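Local structure of (R)-2-hydroxyglutaryl-CoA dehydratase activating ATPase (1HUX) at residues A[92-97]-A[211-216]; A[191-196]-A[225-230]. The protein activates (R)-2-hydroxyglutaryl-CoA dehydratase by ATP-dependent electron transfer, working as a homodimer that carries one [4Fe-4S] cluster and hydrolyses ATP slowly. All coordinates share one frame; numbering follows the deposited sequence.

Contact 1. Residues A[92-97]-A[211-216]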
loop_
_atom_site.group_PDB
_atom_site.type_symbol
_atom_site.label_atom_id
_atom_site.label_comp_id
_atom_site.label_asym_id
_atom_site.label_seq_id
_atom_site.Cartn_x
_atom_site.Cartn_y
_atom_site.Cartn_z
ATOM N N PHE A 92 29.922 13.706 -8.434
ATOM C CA PHE A 92 31.070 14.122 -7.640
ATOM C C PHE A 92 31.718 12.898 -6.993
ATOM O O PHE A 92 32.934 12.835 -6.849
ATOM C CB PHE A 92 30.622 15.111 -6.554
ATOM C CG PHE A 92 31.749 15.617 -5.687
ATOM C CD1 PHE A 92 32.454 16.772 -6.032
ATOM C CD2 PHE A 92 32.139 14.909 -4.548
ATOM C CE1 PHE A 92 33.540 17.213 -5.257
ATOM C CE2 PHE A 92 33.219 15.337 -3.767
ATOM C CZ PHE A 92 33.923 16.493 -4.124
ATOM N N ILE A 93 30.898 11.924 -6.614
ATOM C CA ILE A 93 31.415 10.720 -5.966
ATOM C C ILE A 93 31.855 9.657 -6.984
ATOM O O ILE A 93 32.903 9.011 -6.831
ATOM C CB ILE A 93 30.345 10.082 -5.040
ATOM C CG1 ILE A 93 29.663 11.149 -4.193
ATOM C CG2 ILE A 93 30.987 9.055 -4.138
ATOM C CD1 ILE A 93 28.494 10.599 -3.407
ATOM N N TRP A 94 31.035 9.465 -8.012
ATOM C CA TRP A 94 31.334 8.483 -9.047
ATOM C C TRP A 94 31.223 9.173 -10.393
ATOM O O TRP A 94 30.119 9.435 -10.880
ATOM C CB TRP A 94 30.331 7.333 -8.983
ATOM C CG TRP A 94 30.262 6.623 -7.660
ATOM C CD1 TRP A 94 31.160 5.711 -7.166
ATOM C CD2 TRP A 94 29.225 6.743 -6.678
ATOM N NE1 TRP A 94 30.737 5.251 -5.934
ATOM C CE2 TRP A 94 29.554 5.867 -5.612
ATOM C CE3 TRP A 94 28.048 7.503 -6.594
ATOM C CZ2 TRP A 94 28.749 5.728 -4.476
ATOM C CZ3 TRP A 94 27.243 7.367 -5.460
ATOM C CH2 TRP A 94 27.601 6.483 -4.417
ATOM N N PRO A 95 32.373 9.477 -11.008
ATOM C CA PRO A 95 32.446 10.149 -12.314
ATOM C C PRO A 95 31.664 9.471 -13.439
ATOM O O PRO A 95 31.066 10.140 -14.278
ATOM C CB PRO A 95 33.941 10.179 -12.600
ATOM C CG PRO A 95 34.556 10.195 -11.210
ATOM C CD PRO A 95 33.719 9.204 -10.471
ATOM N N ASN A 96 31.644 8.145 -13.437
ATOM C CA ASN A 96 30.962 7.400 -14.489
ATOM C C ASN A 96 29.515 7.011 -14.236
ATOM O O ASN A 96 28.971 6.139 -14.919
ATOM C CB ASN A 96 31.770 6.154 -14.817
ATOM C CG ASN A 96 33.196 6.486 -15.187
ATOM O OD1 ASN A 96 33.434 7.408 -15.971
ATOM N ND2 ASN A 96 34.154 5.743 -14.633
ATOM N N VAL A 97 28.883 7.650 -13.261
ATOM C CA VAL A 97 27.493 7.335 -12.982
ATOM C C VAL A 97 26.682 7.662 -14.212
ATOM O O VAL A 97 27.050 8.536 -14.994
ATOM C CB VAL A 97 26.911 8.174 -11.816
ATOM C CG1 VAL A 97 27.562 7.776 -10.530
ATOM C CG2 VAL A 97 27.108 9.667 -12.079
ATOM N N ASP A 211 27.454 1.780 -14.597
ATOM C CA ASP A 211 27.831 2.451 -13.355
ATOM C C ASP A 211 26.623 2.971 -12.607
ATOM O O ASP A 211 26.299 4.154 -12.581
ATOM C CB ASP A 211 28.864 3.531 -13.638
ATOM C CG ASP A 211 30.258 3.080 -13.301
ATOM O OD1 ASP A 211 30.482 2.823 -12.100
ATOM O OD2 ASP A 211 31.102 2.920 -14.205
ATOM N N VAL A 212 25.908 2.006 -12.019
ATOM C CA VAL A 212 24.729 2.237 -11.232
ATOM C C VAL A 212 25.166 2.511 -9.803
ATOM O O VAL A 212 26.027 1.814 -9.275
ATOM C CB VAL A 212 23.807 0.984 -11.242
ATOM C CG1 VAL A 212 22.474 1.319 -10.517
ATOM C CG2 VAL A 212 23.526 0.553 -12.640
ATOM N N VAL A 213 24.591 3.528 -9.182
ATOM C CA VAL A 213 24.933 3.828 -7.786
ATOM C C VAL A 213 23.671 3.972 -6.953
ATOM O O VAL A 213 22.651 4.502 -7.423
ATOM C CB VAL A 213 25.736 5.131 -7.651
ATOM C CG1 VAL A 213 27.043 4.990 -8.393
ATOM C CG2 VAL A 213 24.926 6.279 -8.204
ATOM N N MET A 214 23.731 3.466 -5.727
ATOM C CA MET A 214 22.590 3.553 -4.839
ATOM C C MET A 214 22.827 4.696 -3.847
ATOM O O MET A 214 23.904 4.839 -3.249
ATOM C CB MET A 214 22.387 2.220 -4.126
ATOM C CG MET A 214 21.208 2.221 -3.201
ATOM S SD MET A 214 20.966 0.623 -2.474
ATOM C CE MET A 214 19.122 0.619 -2.374
ATOM N N THR A 215 21.795 5.514 -3.708
ATOM C CA THR A 215 21.800 6.690 -2.859
ATOM C C THR A 215 20.618 6.720 -1.905
ATOM O O THR A 215 19.587 6.092 -2.155
ATOM C CB THR A 215 21.777 7.929 -3.744
ATOM O OG1 THR A 215 23.108 8.187 -4.182
ATOM C CG2 THR A 215 21.225 9.114 -3.022
ATOM N N GLY A 216 20.763 7.453 -0.810
ATOM C CA GLY A 216 19.689 7.534 0.162
ATOM C C GLY A 216 20.065 6.808 1.435
ATOM O O GLY A 216 21.098 6.132 1.499
#
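Val97 and Asp211 bring the two backbones closest, their CA atoms 4.9 Å apart, where the turn after helix 82-93 meets the residue just before strand 212-215. This is the actin-like ATPase fold: the turn leads into strand 99-104, which pairs in parallel with strand 212-215 in a mixed five-stranded sheet. Trp94 is the first residue to leave helical geometry, and a type I turn from Trp94 to Val97 is closed by the bond from Val97 N to Trp94 O. No hydrogen bond joins the two segments; a CA-H...O contact runs from Val97 CA to Asp211 O (3.4 Å, 156° at the hydrogen).

The indole of Trp94 carries the side-chain packing. Its CG stands anti to the carbonyl carbon, beside the backbone N (chi1 -57°), which sets Trp94 CG 3.7 Å from Val213 CG1; the two side chains run past each other in opposite directions. Val213 CG1 sits over one face in a CH-pi contact, 3.5 Å from the centroid of the six-membered ring and displaced toward the rim on the CE3 side. Ile93 CG2 lies over the centre of the opposite face, so the indole is sandwiched between two aliphatic side chains. An alanine in place of Trp94 would probably open a gap between Ile93 and Val213 and leave the Val213 methyls without their aromatic cover. Val97 crosses Val213 at about a right angle, CG1 meeting CG1. At the far edge of the indole, near its plane, lies Thr215 OG1, which is hydrogen-bonded to Asn245.

At the partly exposed end, Asn96 lies obliquely across Asp211, its amide plane turned 44° from the carboxylate. Asp211 OD1 forms a salt bridge with Lys237, while OD2 lies 3.4 Å from Asn96 CB.

Contact 2. Residues A[191-196]-A[225-230]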
loop_
_atom_site.group_PDB
_atom_site.type_symbol
_atom_site.label_atom_id
_atom_site.label_comp_id
_atom_site.label_asym_id
_atom_site.label_seq_id
_atom_site.Cartn_x
_atom_site.Cartn_y
_atom_site.Cartn_z
ATOM N N ILE A 191 12.076 -9.849 2.549
ATOM C CA ILE A 191 11.596 -8.471 2.515
ATOM C C ILE A 191 12.513 -7.611 1.641
ATOM O O ILE A 191 12.051 -6.719 0.926
ATOM C CB ILE A 191 11.526 -7.884 3.938
ATOM C CG1 ILE A 191 10.461 -8.635 4.739
ATOM C CG2 ILE A 191 11.198 -6.410 3.887
ATOM C CD1 ILE A 191 10.259 -8.102 6.136
ATOM N N HIS A 192 13.810 -7.904 1.692
ATOM C CA HIS A 192 14.797 -7.178 0.916
ATOM C C HIS A 192 14.585 -7.393 -0.559
ATOM O O HIS A 192 14.559 -6.432 -1.319
ATOM C CB HIS A 192 16.209 -7.602 1.313
ATOM C CG HIS A 192 16.616 -7.095 2.662
ATOM N ND1 HIS A 192 17.719 -7.571 3.342
ATOM C CD2 HIS A 192 16.059 -6.152 3.461
ATOM C CE1 HIS A 192 17.820 -6.945 4.499
ATOM N NE2 HIS A 192 16.826 -6.079 4.597
ATOM N N ARG A 193 14.434 -8.640 -0.983
ATOM C CA ARG A 193 14.192 -8.885 -2.396
ATOM C C ARG A 193 12.881 -8.217 -2.797
ATOM O O ARG A 193 12.742 -7.722 -3.914
ATOM C CB ARG A 193 14.102 -10.376 -2.688
ATOM C CG ARG A 193 15.321 -11.138 -2.295
ATOM C CD ARG A 193 15.205 -12.553 -2.766
ATOM N NE ARG A 193 15.997 -13.447 -1.932
ATOM C CZ ARG A 193 15.485 -14.228 -0.984
ATOM N NH1 ARG A 193 14.165 -14.226 -0.750
ATOM N NH2 ARG A 193 16.299 -15.012 -0.276
ATOM N N SER A 194 11.923 -8.207 -1.877
ATOM C CA SER A 194 10.624 -7.591 -2.131
ATOM C C SER A 194 10.794 -6.108 -2.486
ATOM O O SER A 194 10.141 -5.591 -3.398
ATOM C CB SER A 194 9.728 -7.742 -0.895
ATOM O OG SER A 194 8.433 -7.206 -1.130
ATOM N N VAL A 195 11.682 -5.435 -1.757
ATOM C CA VAL A 195 11.960 -4.020 -1.986
ATOM C C VAL A 195 12.699 -3.881 -3.320
ATOM O O VAL A 195 12.346 -3.045 -4.166
ATOM C CB VAL A 195 12.838 -3.431 -0.839
ATOM C CG1 VAL A 195 13.172 -1.983 -1.129
ATOM C CG2 VAL A 195 12.100 -3.526 0.492
ATOM N N ALA A 196 13.718 -4.722 -3.502
ATOM C CA ALA A 196 14.507 -4.710 -4.730
ATOM C C ALA A 196 13.566 -4.833 -5.919
ATOM O O ALA A 196 13.689 -4.090 -6.897
ATOM C CB ALA A 196 15.534 -5.855 -4.736
ATOM N N ARG A 225 20.682 -3.526 -1.170
ATOM C CA ARG A 225 21.531 -3.276 -2.334
ATOM C C ARG A 225 21.946 -4.573 -3.035
ATOM O O ARG A 225 21.966 -4.642 -4.269
ATOM C CB ARG A 225 22.770 -2.464 -1.913
ATOM C CG ARG A 225 23.542 -1.808 -3.054
ATOM C CD ARG A 225 24.928 -2.393 -3.134
ATOM N NE ARG A 225 25.602 -2.293 -1.846
ATOM C CZ ARG A 225 26.652 -3.024 -1.489
ATOM N NH1 ARG A 225 27.165 -3.921 -2.325
ATOM N NH2 ARG A 225 27.181 -2.870 -0.284
ATOM N N GLY A 226 22.259 -5.596 -2.248
ATOM C CA GLY A 226 22.664 -6.866 -2.825
ATOM C C GLY A 226 21.511 -7.503 -3.571
ATOM O O GLY A 226 21.707 -8.171 -4.587
ATOM N N ALA A 227 20.300 -7.291 -3.058
ATOM C CA ALA A 227 19.101 -7.833 -3.678
ATOM C C ALA A 227 18.965 -7.172 -5.031
ATOM O O ALA A 227 18.484 -7.791 -5.981
ATOM C CB ALA A 227 17.859 -7.531 -2.817
ATOM N N LEU A 228 19.389 -5.908 -5.100
ATOM C CA LEU A 228 19.341 -5.123 -6.328
ATOM C C LEU A 228 20.375 -5.607 -7.353
ATOM O O LEU A 228 20.105 -5.667 -8.558
ATOM C CB LEU A 228 19.571 -3.649 -6.005
ATOM C CG LEU A 228 18.296 -2.893 -5.630
ATOM C CD1 LEU A 228 18.658 -1.465 -5.297
ATOM C CD2 LEU A 228 17.296 -2.924 -6.793
ATOM N N GLU A 229 21.563 -5.955 -6.876
ATOM C CA GLU A 229 22.594 -6.429 -7.778
ATOM C C GLU A 229 22.131 -7.737 -8.419
ATOM O O GLU A 229 22.383 -7.975 -9.606
ATOM C CB GLU A 229 23.912 -6.614 -7.017
ATOM C CG GLU A 229 24.555 -5.283 -6.626
ATOM C CD GLU A 229 25.849 -5.423 -5.831
ATOM O OE1 GLU A 229 25.783 -5.866 -4.661
ATOM O OE2 GLU A 229 26.930 -5.085 -6.373
ATOM N N GLU A 230 21.448 -8.573 -7.635
ATOM C CA GLU A 230 20.943 -9.852 -8.122
ATOM C C GLU A 230 19.889 -9.619 -9.189
ATOM O O GLU A 230 19.942 -10.206 -10.269
ATOM C CB GLU A 230 20.323 -10.649 -6.984
ATOM C CG GLU A 230 21.317 -11.250 -6.016
ATOM C CD GLU A 230 20.629 -12.024 -4.899
ATOM O OE1 GLU A 230 19.767 -12.879 -5.207
ATOM O OE2 GLU A 230 20.950 -11.782 -3.714
#
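His192, Arg193 and Ala196 present one side of helix 184-204 to Ala227 and Leu228 of helix 222-232, their spacing following the turn of the helix. The local axes approach to 8.2 Å and cross at -58°, a close approach that the small side chains at the crossing allow.

His192 contributes mostly main chain: its carbonyl O lies 3.8 Å from Ala227 CB. The CB of His192 points toward the other helix, but the imidazole leads away from it and touches Asn221. Next along the chain, Arg193 offers its CA to the same methyl at 3.9 Å, and the CG of its side chain also borders Ala227 CB. Its guanidinium end is not bonded across the interface; Arg193 NE and Glu230 OE1 remain 5.0 Å apart, so any attraction between these opposite charges would be long-range. Arg159 brings a like charge close to the same group.

One turn beyond His192, Ala196 directs its CB at Ala227, and the two methyls meet at 3.4 Å. With no larger side chain between them, the alanines let the helices pack closely. Leu228 also reaches Ala196, its CD2 4.0 Å from Ala196 CB and close to the Ala196 carbonyl O. The leucine side chain also touches Val199 and Ile200, carrying the apolar seam further along helix 184-204.

The seam is an alanine-centred helix-helix packing, joining two helices that lie on either side of strand 212-215 in the sequence, in the half of the actin-like fold built on the sheet that contains that strand.

Contacts 1 and 2 have their centres 18 Å apart in the same actin-like family region. Along the chain their segments alternate: 92-97, then 191-196, then 211-216 and 225-230. Contact 2 joins helices 184-204 and 222-232, which precede and follow the strand used by contact 1. Met214 links the two directly, its SD lying 3.6 Å from Arg225 CG and its CE 3.6 Å from Leu228 CD1. The sheet thus packs against the turn after helix 82-93 through Val213 and against helix 222-232 through Met214. Strand 212-215 leads to Gly217, Val218 and Gln220 of the ADP pocket, and the side chain of Thr215 lies about 7 Å from the bound ADP, so both contacts pack around a strand running to the nucleotide.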